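Local coordinates for protein putative short-chain dehydrogenase/reductase (Burkholderia xenovorans, PDB 5K9Z) that probably acts as an NAD- or NADP-dependent oxidoreductase on CH-OH groups, as many short-chain dehydrogenases/reductases do, at residues S145-M153 and Y161-T172; V93-A101 and A115-V124. All coordinates share one frame; numbering follows the deposited sequence.

In the fold
Followed from the N terminus, the chain meets contact 2 first: the end of strand 91-94 and the run up to Ala101 pack on helix 110-138, closing a loop of 13 intervening residues. Contact 1 opens after that helix, on the last two residues of strand 141-146, and closes a shorter loop, with seven residues between Met153 and Tyr161, where the chain has already entered helix 159-179. The two are therefore in series, neither nested nor crossed. Their centres lie about 10 Å apart, and they meet where strands 91-94 and 141-146 are neighbours in the parallel sheet, with a probable hydrogen bond from Val146 N to Asn94 O (2.9 Å). Together they tie two adjacent helices to adjoining strand ends of the Rossmann-type fold.

Contact 1 of 2, residues S145-M153 and Y161-T172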
ATOM      1  N   SER C 145       6.049 -17.514  -1.476  1.00 13.76           N
ATOM      2  CA  SER C 145       7.225 -16.867  -0.915  1.00 13.55           C
ATOM      3  C   SER C 145       6.841 -16.151   0.373  1.00 17.88           C
ATOM      4  O   SER C 145       5.817 -15.466   0.435  1.00 18.76           O
ATOM      5  CB  SER C 145       7.841 -15.875  -1.906  1.00 15.98           C
ATOM      6  OG  SER C 145       8.224 -16.523  -3.115  1.00 17.74           O
ATOM      7  N   VAL C 146       7.672 -16.290   1.399  1.00 16.95           N
ATOM      8  CA  VAL C 146       7.430 -15.604   2.669  1.00 13.72           C
ATOM      9  C   VAL C 146       8.126 -14.256   2.549  1.00 16.32           C
ATOM     10  O   VAL C 146       9.359 -14.157   2.666  1.00 14.33           O
ATOM     11  CB  VAL C 146       7.937 -16.415   3.860  1.00 13.96           C
ATOM     12  CG1 VAL C 146       7.708 -15.644   5.203  1.00 15.90           C
ATOM     13  CG2 VAL C 146       7.251 -17.788   3.874  1.00 14.72           C
ATOM     14  N   ALA C 147       7.344 -13.221   2.255  1.00 14.17           N
ATOM     15  CA  ALA C 147       7.927 -11.890   2.176  1.00 13.37           C
ATOM     16  C   ALA C 147       7.839 -11.288   3.572  1.00 15.97           C
ATOM     17  O   ALA C 147       8.244 -11.941   4.535  1.00 19.25           O
ATOM     18  CB  ALA C 147       7.231 -11.034   1.113  1.00 13.17           C
ATOM     19  N   SER C 148       7.248 -10.104   3.704  1.00 17.57           N
ATOM     20  CA  SER C 148       7.193  -9.366   4.966  1.00 15.42           C
ATOM     21  C   SER C 148       6.411  -8.086   4.728  1.00 13.62           C
ATOM     22  O   SER C 148       6.326  -7.604   3.598  1.00 19.15           O
ATOM     23  CB  SER C 148       8.595  -9.013   5.477  1.00 18.58           C
ATOM     24  OG  SER C 148       8.528  -8.010   6.460  1.00 22.09           O
ATOM     25  N   THR C 149       5.900  -7.498   5.819  1.00 13.88           N
ATOM     26  CA  THR C 149       5.332  -6.160   5.726  1.00 17.89           C
ATOM     27  C   THR C 149       6.354  -5.158   5.206  1.00 13.88           C
ATOM     28  O   THR C 149       5.978  -4.148   4.596  1.00 13.94           O
ATOM     29  CB  THR C 149       4.807  -5.697   7.097  1.00 18.56           C
ATOM     30  OG1 THR C 149       5.816  -5.893   8.088  1.00 21.35           O
ATOM     31  CG2 THR C 149       3.600  -6.488   7.497  1.00 23.64           C
ATOM     32  N   ALA C 150       7.650  -5.423   5.418  1.00 13.79           N
ATOM     33  CA  ALA C 150       8.690  -4.581   4.845  1.00 13.73           C
ATOM     34  C   ALA C 150       8.714  -4.632   3.318  1.00 20.62           C
ATOM     35  O   ALA C 150       9.332  -3.762   2.691  1.00 20.86           O
ATOM     36  CB  ALA C 150      10.058  -4.990   5.409  1.00 13.74           C
ATOM     37  N   GLY C 151       8.024  -5.590   2.712  1.00 14.68           N
ATOM     38  CA  GLY C 151       7.853  -5.597   1.269  1.00 14.01           C
ATOM     39  C   GLY C 151       6.714  -4.740   0.776  1.00 18.89           C
ATOM     40  O   GLY C 151       6.565  -4.553  -0.435  1.00 13.97           O
ATOM     41  N   VAL C 152       5.944  -4.173   1.698  1.00 16.35           N
ATOM     42  CA  VAL C 152       4.766  -3.395   1.358  1.00 22.43           C
ATOM     43  C   VAL C 152       4.945  -1.900   1.629  1.00 22.74           C
ATOM     44  O   VAL C 152       4.274  -1.084   0.976  1.00 19.31           O
ATOM     45  CB  VAL C 152       3.546  -3.956   2.131  1.00 26.46           C
ATOM     46  CG1 VAL C 152       2.446  -2.945   2.314  1.00 29.36           C
ATOM     47  CG2 VAL C 152       3.022  -5.234   1.440  1.00 27.72           C
ATOM     48  N   MET C 153       5.867  -1.512   2.512  1.00 17.77           N
ATOM     49  CA  MET C 153       6.141  -0.104   2.771  1.00 18.70           C
ATOM     50  C   MET C 153       7.502   0.011   3.450  1.00 20.14           C
ATOM     51  O   MET C 153       8.097  -0.990   3.865  1.00 16.78           O
ATOM     52  CB  MET C 153       5.013   0.517   3.603  1.00 20.04           C
ATOM     53  CG  MET C 153       4.880  -0.062   5.005  1.00 22.84           C
ATOM     54  SD  MET C 153       3.637   0.759   6.081  1.00 30.53           S
ATOM     55  CE  MET C 153       4.292   2.424   6.116  1.00 41.01           C
ATOM     56  N   TYR C 161      16.782  -5.399   3.524  1.00 17.19           N
ATOM     57  CA  TYR C 161      15.594  -6.200   3.781  1.00 19.42           C
ATOM     58  C   TYR C 161      14.382  -5.623   3.071  1.00 20.33           C
ATOM     59  O   TYR C 161      13.684  -6.327   2.336  1.00 14.93           O
ATOM     60  CB  TYR C 161      15.341  -6.247   5.283  1.00 13.95           C
ATOM     61  CG  TYR C 161      14.325  -7.250   5.758  1.00 16.75           C
ATOM     62  CD1 TYR C 161      14.698  -8.576   5.990  1.00 14.80           C
ATOM     63  CD2 TYR C 161      13.019  -6.860   6.077  1.00 16.10           C
ATOM     64  CE1 TYR C 161      13.798  -9.492   6.483  1.00 20.24           C
ATOM     65  CE2 TYR C 161      12.105  -7.775   6.592  1.00 13.81           C
ATOM     66  CZ  TYR C 161      12.500  -9.087   6.778  1.00 23.48           C
ATOM     67  OH  TYR C 161      11.604  -9.999   7.267  1.00 24.07           O
ATOM     68  N   THR C 162      14.150  -4.319   3.237  1.00 18.74           N
ATOM     69  CA  THR C 162      12.963  -3.711   2.651  1.00 17.04           C
ATOM     70  C   THR C 162      13.010  -3.783   1.122  1.00 17.08           C
ATOM     71  O   THR C 162      12.005  -4.107   0.479  1.00 15.43           O
ATOM     72  CB  THR C 162      12.838  -2.265   3.138  1.00 19.09           C
ATOM     73  OG1 THR C 162      12.676  -2.228   4.579  1.00 14.06           O
ATOM     74  CG2 THR C 162      11.675  -1.571   2.466  1.00 14.29           C
ATOM     75  N   SER C 163      14.171  -3.501   0.522  1.00 15.54           N
ATOM     76  CA  SER C 163      14.274  -3.548  -0.931  0.59 19.58           C
ATOM     77  C   SER C 163      14.058  -4.969  -1.447  1.00 13.51           C
ATOM     78  O   SER C 163      13.320  -5.190  -2.422  1.00 16.27           O
ATOM     79  CB  SER C 163      15.637  -3.003  -1.351  0.59 16.96           C
ATOM     80  OG  SER C 163      15.769  -2.917  -2.748  0.59 17.02           O
ATOM     81  N   ALA C 164      14.712  -5.944  -0.811  1.00 18.31           N
ATOM     82  CA  ALA C 164      14.566  -7.346  -1.199  1.00 19.08           C
ATOM     83  C   ALA C 164      13.113  -7.797  -1.110  1.00 14.42           C
ATOM     84  O   ALA C 164      12.610  -8.478  -2.007  1.00 17.87           O
ATOM     85  CB  ALA C 164      15.439  -8.226  -0.303  1.00 16.45           C
ATOM     86  N   LYS C 165      12.423  -7.437  -0.028  1.00 17.33           N
ATOM     87  CA  LYS C 165      11.054  -7.913   0.153  1.00 13.07           C
ATOM     88  C   LYS C 165      10.107  -7.266  -0.850  1.00 16.46           C
ATOM     89  O   LYS C 165       9.166  -7.917  -1.317  1.00 15.98           O
ATOM     90  CB  LYS C 165      10.600  -7.654   1.600  1.00 13.13           C
ATOM     91  CG  LYS C 165      11.378  -8.469   2.634  1.00 16.91           C
ATOM     92  CD  LYS C 165      11.096  -9.976   2.520  1.00 13.14           C
ATOM     93  CE  LYS C 165      11.872 -10.781   3.575  1.00 16.46           C
ATOM     94  NZ  LYS C 165      11.604 -12.245   3.491  1.00 15.63           N
ATOM     95  N   HIS C 166      10.329  -5.977  -1.181  1.00 13.21           N
ATOM     96  CA  HIS C 166       9.588  -5.347  -2.272  1.00 18.28           C
ATOM     97  C   HIS C 166       9.843  -6.072  -3.586  1.00 17.79           C
ATOM     98  O   HIS C 166       8.917  -6.294  -4.372  1.00 15.24           O
ATOM     99  CB  HIS C 166       9.970  -3.866  -2.419  1.00 13.51           C
ATOM    100  CG  HIS C 166       9.207  -2.930  -1.525  1.00 22.25           C
ATOM    101  ND1 HIS C 166       9.449  -2.824  -0.171  1.00 16.54           N
ATOM    102  CD2 HIS C 166       8.236  -2.023  -1.803  1.00 18.79           C
ATOM    103  CE1 HIS C 166       8.646  -1.910   0.349  1.00 15.57           C
ATOM    104  NE2 HIS C 166       7.919  -1.392  -0.621  1.00 18.86           N
ATOM    105  N   ALA C 167      11.101  -6.439  -3.839  1.00 13.34           N
ATOM    106  CA  ALA C 167      11.454  -7.162  -5.056  1.00 18.37           C
ATOM    107  C   ALA C 167      10.777  -8.532  -5.122  1.00 17.72           C
ATOM    108  O   ALA C 167      10.365  -8.978  -6.206  1.00 17.08           O
ATOM    109  CB  ALA C 167      12.982  -7.288  -5.153  1.00 13.52           C
ATOM    110  N   VAL C 168      10.666  -9.217  -3.975  1.00 17.35           N
ATOM    111  CA  VAL C 168       9.994 -10.519  -3.899  1.00 15.19           C
ATOM    112  C   VAL C 168       8.519 -10.388  -4.276  1.00 13.22           C
ATOM    113  O   VAL C 168       7.959 -11.234  -4.988  1.00 17.80           O
ATOM    114  CB  VAL C 168      10.157 -11.118  -2.486  1.00 15.56           C
ATOM    115  CG1 VAL C 168       9.197 -12.266  -2.261  1.00 14.80           C
ATOM    116  CG2 VAL C 168      11.628 -11.577  -2.239  1.00 14.34           C
ATOM    117  N   ILE C 169       7.863  -9.332  -3.808  1.00 17.84           N
ATOM    118  CA  ILE C 169       6.479  -9.115  -4.211  0.51 14.48           C
ATOM    119  C   ILE C 169       6.397  -8.809  -5.705  1.00 13.60           C
ATOM    120  O   ILE C 169       5.516  -9.318  -6.405  1.00 14.27           O
ATOM    121  CB  ILE C 169       5.845  -8.019  -3.338  0.51 16.25           C
ATOM    122  CG1 ILE C 169       5.627  -8.579  -1.928  0.51 13.33           C
ATOM    123  CG2 ILE C 169       4.530  -7.514  -3.957  0.51 13.68           C
ATOM    124  CD1 ILE C 169       5.079  -7.585  -0.927  0.51 13.42           C
ATOM    125  N   GLY C 170       7.337  -8.024  -6.237  1.00 15.49           N
ATOM    126  CA  GLY C 170       7.329  -7.773  -7.677  1.00 16.04           C
ATOM    127  C   GLY C 170       7.582  -9.029  -8.501  1.00 14.01           C
ATOM    128  O   GLY C 170       6.924  -9.270  -9.520  1.00 14.30           O
ATOM    129  N   LEU C 171       8.543  -9.845  -8.070  1.00 17.60           N
ATOM    130  CA  LEU C 171       8.812 -11.097  -8.766  1.00 20.53           C
ATOM    131  C   LEU C 171       7.627 -12.046  -8.650  1.00 17.65           C
ATOM    132  O   LEU C 171       7.311 -12.775  -9.597  1.00 14.26           O
ATOM    133  CB  LEU C 171      10.061 -11.745  -8.188  1.00 17.74           C
ATOM    134  CG  LEU C 171      10.528 -13.047  -8.811  1.00 22.34           C
ATOM    135  CD1 LEU C 171      10.692 -12.905 -10.318  1.00 21.59           C
ATOM    136  CD2 LEU C 171      11.831 -13.424  -8.159  1.00 24.26           C
ATOM    137  N   THR C 172       6.973 -12.062  -7.486  1.00 13.81           N
ATOM    138  CA  THR C 172       5.746 -12.842  -7.321  1.00 16.23           C
ATOM    139  C   THR C 172       4.705 -12.463  -8.376  1.00 18.52           C
ATOM    140  O   THR C 172       4.128 -13.330  -9.044  1.00 15.11           O
ATOM    141  CB  THR C 172       5.173 -12.632  -5.914  1.00 17.45           C
ATOM    142  OG1 THR C 172       6.071 -13.166  -4.928  1.00 16.11           O
ATOM    143  CG2 THR C 172       3.837 -13.332  -5.790  1.00 13.97           C
TER
HETATM  144  O   HOH W   1       6.155 -15.856  -4.586  1.00 12.69           O
HETATM  145  O   HOH W   2      10.151  -1.372   5.594  1.00 15.34           O
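Lys165 reaches across to Gly151 with its CB, which presses on the glycine CA at 3.4 Å, tighter than usual carbon contact. The chain then turns about its CB-CG bond (chi2 -67°), and CG meets Ser148 CB at 4.0 Å and also lies over one face of the Tyr161 ring, toward its rim; Tyr161 is one turn back in the helix. From there it extends straight: CD slides along Ala147, 3.7 Å from its CA, and CE carries NZ to the end of the strand, where it donates to Val146 O at 3.1 Å, tilted 16° from the carbonyl plane. Tyr161 has its CG anti to the backbone N (chi1 -168°), which stands the ring with its edge to Ala150 CB and Ser148 OG. Ser148, Tyr161 and Lys165 fit the Ser-Tyr-Lys pattern of the short-chain dehydrogenases, Tyr161 and Lys165 being the YxxxK pair, so this is probably the active-site corner. Ser148 OG is fixed by an ST turn, accepting Ala150 N at 2.9 Å. Further along, Gly151 O sits over the centre of one His166 ring face, while ND1 of that ring donates to Thr162 O at 2.9 Å, from the opposite side of the carbonyl plane to His166 N. At the far end a water links Ser145 OG to Thr172 OG1, to which it donates at 2.7 Å.

Contact 2 of 2, residues V93-A101 and A115-V124; sequences VNNAGFVGA and ATLGVLLDGV
Gly100 and Thr116 bring the two backbones to 4.9 Å between their CA atoms; the paths part to 7.0 Å between the CA atoms of Ala96 and Leu120, then close to 5.7 Å between those of Asn94 and Val124. Residue numbers fall along the helix as they rise along 93-101, so the two segments run in opposite senses. The helix is not regular here: Leu117 O accepts from both Leu121 N and Asp122 N, evidence of the wider pi-type turn at 118-122. At the Gly100 end, Thr116 OG1 is anti to its own carbonyl carbon (chi1 -59°) and accepts Ala101 N at 2.8 Å with an N-H...O angle of 160°; the same hydroxyl also bonds Ala112 O. Phe98 fills the middle. Val119 CG2 stands over one ring face, 4.1 Å from the centroid and 13° off the normal, a CH-pi contact, and Gly100 N lies on the opposite face, toward the rim. Thr116 CA and Leu120 CG meet the ring at its edge, and Phe272 of the second subunit packs on Phe98 too. Ala96 CB rests on Val119 CG1 at 3.8 Å. Beyond it, a water donates to both Asn94 OD1 and Gly123 O, 2.7 and 2.8 Å away, while Asn94 ND2 bonds Ser145 OG on strand 141-146, the neighbour in the sheet. Asn94 to Gly97 spell the NNAG motif at the end of the fourth strand of the short-chain dehydrogenase Rossmann fold, which probably helps to stabilise the central sheet, as in relatives.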
ATOM      1  N   VAL C  93       7.818 -23.452  -1.156  1.00 16.98           N
ATOM      2  CA  VAL C  93       7.779 -22.359  -0.181  1.00 14.58           C
ATOM      3  C   VAL C  93       9.172 -21.742  -0.092  1.00 14.35           C
ATOM      4  O   VAL C  93      10.100 -22.350   0.452  1.00 15.17           O
ATOM      5  CB  VAL C  93       7.284 -22.826   1.192  1.00 19.02           C
ATOM      6  CG1 VAL C  93       7.243 -21.646   2.167  1.00 15.56           C
ATOM      7  CG2 VAL C  93       5.887 -23.418   1.076  1.00 17.75           C
ATOM      8  N   ASN C  94       9.321 -20.530  -0.622  1.00 14.06           N
ATOM      9  CA  ASN C  94      10.575 -19.786  -0.544  1.00 13.89           C
ATOM     10  C   ASN C  94      10.575 -19.020   0.765  1.00 22.32           C
ATOM     11  O   ASN C  94       9.935 -17.974   0.876  1.00 14.29           O
ATOM     12  CB  ASN C  94      10.722 -18.828  -1.714  1.00 15.39           C
ATOM     13  CG  ASN C  94      10.710 -19.537  -3.036  1.00 20.39           C
ATOM     14  OD1 ASN C  94      11.510 -20.441  -3.263  1.00 17.08           O
ATOM     15  ND2 ASN C  94       9.778 -19.160  -3.907  1.00 19.83           N
ATOM     16  N   ASN C  95      11.282 -19.547   1.757  1.00 16.17           N
ATOM     17  CA  ASN C  95      11.288 -18.987   3.098  1.00 14.02           C
ATOM     18  C   ASN C  95      12.717 -18.919   3.623  1.00 19.24           C
ATOM     19  O   ASN C  95      13.512 -19.845   3.420  1.00 22.31           O
ATOM     20  CB  ASN C  95      10.401 -19.824   4.027  1.00 16.47           C
ATOM     21  CG  ASN C  95      10.633 -19.510   5.496  1.00 24.35           C
ATOM     22  OD1 ASN C  95      11.323 -20.253   6.201  1.00 29.54           O
ATOM     23  ND2 ASN C  95      10.078 -18.406   5.957  1.00 14.40           N
ATOM     24  N   ALA C  96      13.045 -17.817   4.294  1.00 18.93           N
ATOM     25  CA  ALA C  96      14.343 -17.679   4.947  1.00 23.93           C
ATOM     26  C   ALA C  96      14.164 -16.900   6.238  1.00 24.15           C
ATOM     27  O   ALA C  96      13.534 -15.838   6.241  1.00 24.59           O
ATOM     28  CB  ALA C  96      15.364 -16.977   4.043  1.00 25.44           C
ATOM     29  N   GLY C  97      14.668 -17.462   7.335  1.00 22.89           N
ATOM     30  CA  GLY C  97      14.739 -16.764   8.605  1.00 20.96           C
ATOM     31  C   GLY C  97      16.024 -15.972   8.649  1.00 26.45           C
ATOM     32  O   GLY C  97      17.020 -16.424   9.223  1.00 33.98           O
ATOM     33  N   PHE C  98      16.033 -14.814   7.998  1.00 24.61           N
ATOM     34  CA  PHE C  98      17.283 -14.130   7.689  1.00 27.01           C
ATOM     35  C   PHE C  98      16.987 -12.650   7.501  1.00 25.08           C
ATOM     36  O   PHE C  98      15.976 -12.301   6.889  1.00 23.09           O
ATOM     37  CB  PHE C  98      17.925 -14.715   6.422  1.00 24.46           C
ATOM     38  CG  PHE C  98      19.223 -14.059   6.037  1.00 26.36           C
ATOM     39  CD1 PHE C  98      20.424 -14.489   6.582  1.00 25.69           C
ATOM     40  CD2 PHE C  98      19.246 -13.008   5.132  1.00 26.48           C
ATOM     41  CE1 PHE C  98      21.638 -13.892   6.214  1.00 29.11           C
ATOM     42  CE2 PHE C  98      20.451 -12.399   4.776  1.00 27.66           C
ATOM     43  CZ  PHE C  98      21.640 -12.836   5.315  1.00 25.94           C
ATOM     44  N   VAL C  99      17.861 -11.788   8.021  1.00 22.19           N
ATOM     45  CA  VAL C  99      17.674 -10.342   7.941  1.00 24.60           C
ATOM     46  C   VAL C  99      18.802  -9.669   7.165  1.00 19.34           C
ATOM     47  O   VAL C  99      18.551  -8.885   6.236  1.00 19.61           O
ATOM     48  CB  VAL C  99      17.531  -9.710   9.349  1.00 29.31           C
ATOM     49  CG1 VAL C  99      17.325  -8.203   9.229  1.00 25.65           C
ATOM     50  CG2 VAL C  99      16.378 -10.345  10.095  1.00 31.52           C
ATOM     51  N   GLY C 100      20.047  -9.904   7.581  1.00 16.95           N
ATOM     52  CA  GLY C 100      21.208  -9.391   6.863  1.00 19.19           C
ATOM     53  C   GLY C 100      21.598  -7.981   7.283  1.00 20.26           C
ATOM     54  O   GLY C 100      21.666  -7.663   8.485  1.00 17.01           O
ATOM     55  N   ALA C 101      21.856  -7.134   6.292  1.00 19.80           N
ATOM     56  CA  ALA C 101      22.414  -5.818   6.564  1.00 21.46           C
ATOM     57  C   ALA C 101      21.412  -4.924   7.279  1.00 18.95           C
ATOM     58  O   ALA C 101      20.218  -4.908   6.958  1.00 15.88           O
ATOM     59  CB  ALA C 101      22.852  -5.162   5.257  1.00 15.75           C
ATOM     60  N   ALA C 115      25.179  -9.812  -0.023  1.00 17.24           N
ATOM     61  CA  ALA C 115      24.890 -10.990   0.792  1.00 18.79           C
ATOM     62  C   ALA C 115      23.417 -11.040   1.196  1.00 21.61           C
ATOM     63  O   ALA C 115      22.804 -12.115   1.191  1.00 17.88           O
ATOM     64  CB  ALA C 115      25.772 -11.015   2.042  1.00 17.21           C
ATOM     65  N   THR C 116      22.841  -9.893   1.572  1.00 17.83           N
ATOM     66  CA  THR C 116      21.438  -9.869   1.986  1.00 18.05           C
ATOM     67  C   THR C 116      20.527 -10.243   0.824  1.00 19.83           C
ATOM     68  O   THR C 116      19.672 -11.125   0.950  1.00 15.07           O
ATOM     69  CB  THR C 116      21.058  -8.490   2.532  1.00 14.64           C
ATOM     70  OG1 THR C 116      21.896  -8.158   3.644  1.00 18.68           O
ATOM     71  CG2 THR C 116      19.566  -8.468   3.004  1.00 14.30           C
ATOM     72  N   LEU C 117      20.733  -9.608  -0.335  1.00 14.94           N
ATOM     73  CA  LEU C 117      19.890  -9.866  -1.503  1.00 14.83           C
ATOM     74  C   LEU C 117      20.089 -11.278  -2.054  1.00 16.95           C
ATOM     75  O   LEU C 117      19.161 -11.841  -2.645  1.00 23.49           O
ATOM     76  CB  LEU C 117      20.158  -8.809  -2.575  1.00 14.44           C
ATOM     77  CG  LEU C 117      19.272  -7.544  -2.545  1.00 23.69           C
ATOM     78  CD1 LEU C 117      19.206  -6.892  -1.186  1.00 31.58           C
ATOM     79  CD2 LEU C 117      19.794  -6.542  -3.561  1.00 28.87           C
ATOM     80  N   GLY C 118      21.273 -11.873  -1.845  1.00 16.83           N
ATOM     81  CA  GLY C 118      21.503 -13.233  -2.313  1.00 16.34           C
ATOM     82  C   GLY C 118      20.555 -14.225  -1.670  1.00 20.71           C
ATOM     83  O   GLY C 118      20.001 -15.100  -2.345  1.00 20.30           O
ATOM     84  N   VAL C 119      20.309 -14.061  -0.369  1.00 17.37           N
ATOM     85  CA  VAL C 119      19.386 -14.923   0.354  1.00 14.93           C
ATOM     86  C   VAL C 119      17.933 -14.498   0.106  1.00 19.42           C
ATOM     87  O   VAL C 119      17.067 -15.325  -0.210  1.00 20.13           O
ATOM     88  CB  VAL C 119      19.717 -14.906   1.863  1.00 19.80           C
ATOM     89  CG1 VAL C 119      18.722 -15.737   2.627  1.00 17.14           C
ATOM     90  CG2 VAL C 119      21.189 -15.363   2.148  1.00 23.32           C
ATOM     91  N   LEU C 120      17.632 -13.213   0.303  1.00 14.15           N
ATOM     92  CA  LEU C 120      16.239 -12.785   0.373  1.00 13.49           C
ATOM     93  C   LEU C 120      15.599 -12.573  -0.987  1.00 14.41           C
ATOM     94  O   LEU C 120      14.363 -12.593  -1.080  1.00 16.64           O
ATOM     95  CB  LEU C 120      16.114 -11.510   1.217  1.00 16.52           C
ATOM     96  CG  LEU C 120      16.496 -11.686   2.700  1.00 18.73           C
ATOM     97  CD1 LEU C 120      16.324 -10.396   3.515  1.00 14.35           C
ATOM     98  CD2 LEU C 120      15.702 -12.809   3.348  1.00 15.36           C
ATOM     99  N   LEU C 121      16.388 -12.320  -2.024  1.00 15.40           N
ATOM    100  CA  LEU C 121      15.854 -12.077  -3.360  1.00 18.45           C
ATOM    101  C   LEU C 121      16.335 -13.120  -4.360  1.00 17.29           C
ATOM    102  O   LEU C 121      15.500 -13.776  -4.998  1.00 17.60           O
ATOM    103  CB  LEU C 121      16.235 -10.663  -3.840  1.00 15.17           C
ATOM    104  CG  LEU C 121      15.884 -10.330  -5.297  1.00 18.27           C
ATOM    105  CD1 LEU C 121      14.406 -10.587  -5.583  1.00 19.11           C
ATOM    106  CD2 LEU C 121      16.248  -8.881  -5.617  1.00 18.38           C
ATOM    107  N   ASP C 122      17.657 -13.304  -4.514  1.00 13.92           N
ATOM    108  CA  ASP C 122      18.141 -14.286  -5.484  1.00 15.08           C
ATOM    109  C   ASP C 122      17.585 -15.662  -5.164  1.00 20.11           C
ATOM    110  O   ASP C 122      17.152 -16.392  -6.065  1.00 17.30           O
ATOM    111  CB  ASP C 122      19.673 -14.342  -5.485  1.00 18.10           C
ATOM    112  CG  ASP C 122      20.320 -13.036  -5.906  1.00 25.77           C
ATOM    113  OD1 ASP C 122      19.655 -12.179  -6.516  1.00 23.37           O
ATOM    114  OD2 ASP C 122      21.503 -12.843  -5.555  1.00 32.37           O
ATOM    115  N   GLY C 123      17.559 -16.013  -3.872  1.00 14.04           N
ATOM    116  CA  GLY C 123      17.038 -17.310  -3.465  1.00 20.04           C
ATOM    117  C   GLY C 123      15.588 -17.518  -3.870  1.00 22.66           C
ATOM    118  O   GLY C 123      15.170 -18.638  -4.191  1.00 19.00           O
ATOM    119  N   VAL C 124      14.795 -16.452  -3.835  1.00 13.69           N
ATOM    120  CA  VAL C 124      13.400 -16.570  -4.270  1.00 13.61           C
ATOM    121  C   VAL C 124      13.326 -16.759  -5.780  1.00 13.79           C
ATOM    122  O   VAL C 124      12.525 -17.561  -6.281  1.00 14.65           O
ATOM    123  CB  VAL C 124      12.597 -15.345  -3.815  1.00 13.40           C
ATOM    124  CG1 VAL C 124      11.201 -15.402  -4.388  1.00 13.40           C
ATOM    125  CG2 VAL C 124      12.576 -15.280  -2.306  1.00 15.13           C
TER
HETATM  126  O   HOH W   3      14.148 -20.703  -2.571  1.00 13.82           O